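Local structure of methyltransferase-like protein 5 (Pyrococcus horikoshii, 1WY7) at residues L39-S44 with V169-T174. The protein is a putative RNA methyltransferase that binds S-adenosyl-L-homocysteine and probably transfers methyl groups from S-adenosylmethionine. Residues are numbered along the deposited sequence; the frame is centred on the assembly and turned at random.
Sequences LWLAYS and VTHRLT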
loop_
_atom_site.group_PDB
_atom_site.type_symbol
_atom_site.label_atom_id
_atom_site.label_comp_id
_atom_site.label_asym_id
_atom_site.label_seq_id
_atom_site.Cartn_x
_atom_site.Cartn_y
_atom_site.Cartn_z
ATOM N N LEU A 39 1.357 4.805 7.282
ATOM C CA LEU A 39 0.617 4.203 8.391
ATOM C C LEU A 39 0.406 5.128 9.584
ATOM O O LEU A 39 -0.676 5.158 10.168
ATOM C CB LEU A 39 1.320 2.922 8.851
ATOM C CG LEU A 39 1.226 1.725 7.901
ATOM C CD1 LEU A 39 2.257 0.684 8.280
ATOM C CD2 LEU A 39 -0.173 1.137 7.964
ATOM N N TRP A 40 1.439 5.876 9.953
ATOM C CA TRP A 40 1.310 6.780 11.083
ATOM C C TRP A 40 0.291 7.855 10.757
ATOM O O TRP A 40 -0.531 8.207 11.589
ATOM C CB TRP A 40 2.646 7.428 11.425
ATOM C CG TRP A 40 2.629 7.924 12.814
ATOM C CD1 TRP A 40 2.478 9.216 13.230
ATOM C CD2 TRP A 40 2.660 7.118 13.998
ATOM N NE1 TRP A 40 2.407 9.265 14.604
ATOM C CE2 TRP A 40 2.515 7.990 15.101
ATOM C CE3 TRP A 40 2.791 5.741 14.232
ATOM C CZ2 TRP A 40 2.498 7.532 16.420
ATOM C CZ3 TRP A 40 2.775 5.281 15.541
ATOM C CH2 TRP A 40 2.629 6.176 16.621
ATOM N N LEU A 41 0.346 8.368 9.528
ATOM C CA LEU A 41 -0.601 9.387 9.093
ATOM C C LEU A 41 -2.021 8.843 9.213
ATOM O O LEU A 41 -2.898 9.484 9.804
ATOM C CB LEU A 41 -0.332 9.781 7.640
ATOM C CG LEU A 41 -1.419 10.649 6.994
ATOM C CD1 LEU A 41 -1.530 11.965 7.748
ATOM C CD2 LEU A 41 -1.080 10.901 5.530
ATOM N N ALA A 42 -2.246 7.657 8.654
ATOM C CA ALA A 42 -3.567 7.039 8.707
ATOM C C ALA A 42 -3.976 6.793 10.145
ATOM O O ALA A 42 -5.116 7.036 10.525
ATOM C CB ALA A 42 -3.566 5.718 7.936
ATOM N N TYR A 43 -3.045 6.291 10.948
ATOM C CA TYR A 43 -3.351 6.011 12.347
ATOM C C TYR A 43 -3.717 7.292 13.092
ATOM O O TYR A 43 -4.722 7.340 13.797
ATOM C CB TYR A 43 -2.167 5.312 13.017
ATOM C CG TYR A 43 -2.321 5.135 14.509
ATOM C CD1 TYR A 43 -1.799 6.076 15.398
ATOM C CD2 TYR A 43 -3.003 4.039 15.033
ATOM C CE1 TYR A 43 -1.954 5.930 16.774
ATOM C CE2 TYR A 43 -3.169 3.881 16.406
ATOM C CZ TYR A 43 -2.641 4.829 17.271
ATOM O OH TYR A 43 -2.804 4.689 18.630
ATOM N N SER A 44 -2.925 8.340 12.886
ATOM C CA SER A 44 -3.166 9.611 13.558
ATOM C C SER A 44 -4.494 10.254 13.190
ATOM O O SER A 44 -5.024 11.063 13.946
ATOM C CB SER A 44 -2.035 10.591 13.260
ATOM O OG SER A 44 -2.143 11.072 11.937
ATOM N N VAL A 169 -7.911 14.797 -2.722
ATOM C CA VAL A 169 -6.695 14.586 -1.959
ATOM C C VAL A 169 -6.769 15.497 -0.732
ATOM O O VAL A 169 -6.945 16.710 -0.876
ATOM C CB VAL A 169 -5.444 14.961 -2.801
ATOM C CG1 VAL A 169 -4.172 14.923 -1.931
ATOM C CG2 VAL A 169 -5.313 14.000 -3.966
ATOM N N THR A 170 -6.660 14.921 0.464
ATOM C CA THR A 170 -6.689 15.726 1.689
ATOM C C THR A 170 -5.263 15.913 2.240
ATOM O O THR A 170 -4.963 16.913 2.900
ATOM C CB THR A 170 -7.549 15.069 2.785
ATOM O OG1 THR A 170 -6.973 13.811 3.148
ATOM C CG2 THR A 170 -8.970 14.850 2.292
ATOM N N HIS A 171 -4.392 14.942 1.962
ATOM C CA HIS A 171 -3.007 14.997 2.420
ATOM C C HIS A 171 -2.087 14.415 1.374
ATOM O O HIS A 171 -2.459 13.491 0.650
ATOM C CB HIS A 171 -2.801 14.179 3.692
ATOM C CG HIS A 171 -3.621 14.631 4.856
ATOM N ND1 HIS A 171 -4.982 14.435 4.924
ATOM C CD2 HIS A 171 -3.264 15.213 6.025
ATOM C CE1 HIS A 171 -5.429 14.871 6.091
ATOM N NE2 HIS A 171 -4.403 15.349 6.776
ATOM N N ARG A 172 -0.882 14.953 1.298
ATOM C CA ARG A 172 0.130 14.455 0.379
ATOM C C ARG A 172 1.475 14.728 1.038
ATOM O O ARG A 172 1.870 15.884 1.198
ATOM C CB ARG A 172 0.073 15.159 -0.987
ATOM C CG ARG A 172 1.047 14.554 -2.019
ATOM C CD ARG A 172 1.207 15.405 -3.278
ATOM N NE ARG A 172 2.132 16.516 -3.064
ATOM C CZ ARG A 172 2.301 17.536 -3.900
ATOM N NH1 ARG A 172 3.171 18.495 -3.609
ATOM N NH2 ARG A 172 1.599 17.609 -5.025
ATOM N N LEU A 173 2.160 13.665 1.441
ATOM C CA LEU A 173 3.462 13.792 2.073
ATOM C C LEU A 173 4.505 13.327 1.078
ATOM O O LEU A 173 4.337 12.294 0.424
ATOM C CB LEU A 173 3.545 12.941 3.343
ATOM C CG LEU A 173 2.402 12.987 4.371
ATOM C CD1 LEU A 173 2.963 12.533 5.706
ATOM C CD2 LEU A 173 1.791 14.376 4.497
ATOM N N THR A 174 5.588 14.082 0.963
ATOM C CA THR A 174 6.639 13.721 0.032
ATOM C C THR A 174 7.903 13.261 0.758
ATOM O O THR A 174 8.390 13.938 1.671
ATOM C CB THR A 174 6.956 14.905 -0.892
ATOM O OG1 THR A 174 5.730 15.400 -1.450
ATOM C CG2 THR A 174 7.883 14.476 -2.020
#
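Helix 32-44 packs here against strand 167-179, an outermost strand of the seven-stranded methyltransferase sheet, and L41 carries the helix side of the contact alone. Its side chain reaches H171 and L173; CB of each of these two strand residues points toward the helix, whereas CB of R172 between them points away. CG of L41 lies anti to the backbone N (chi1 169°), which carries the forked end of the side chain out from the helix to the strand. The two methyls divide the work. CD1 meets the imidazole of H171 obliquely, 4.1 Å from H171 CD2. L41 CD2 lies 4.1 Å from H171 CB and also 4.2 Å from L173 CG, so this methyl touches both strand side chains. The contact is made through carbon atoms, with no hydrogen bond between the segments, and its 128 Å² of buried surface, both sides summed, makes it a small patch near the protein surface.

The polar groups beside it find partners in their own segments and on the neighbouring strand. T170 OG1 lies at the edge of the H171 ring, in its plane, and shares a hydrogen bond with H171 ND1 (2.7 Å), which probably helps to fix the rotation of the imidazole. T170 OG1 also bonds to R199 of strand 191-202; T170 and H171 both face R199, forming a classic beta bulge. On the helix, S44 OG donates to L41 O at 2.8 Å, tilted 28° from the carbonyl plane. L41 further touches Y145 on strand 143-149, and H171 touches L45 just past the helix. Away from the S-adenosyl-L-homocysteine pocket, the arrangement is helix-on-sheet packing of the Rossmann-like methyltransferase fold, whose strand order 3-2-1-4-5-7-6 places strand 167-179 at the sheet margin.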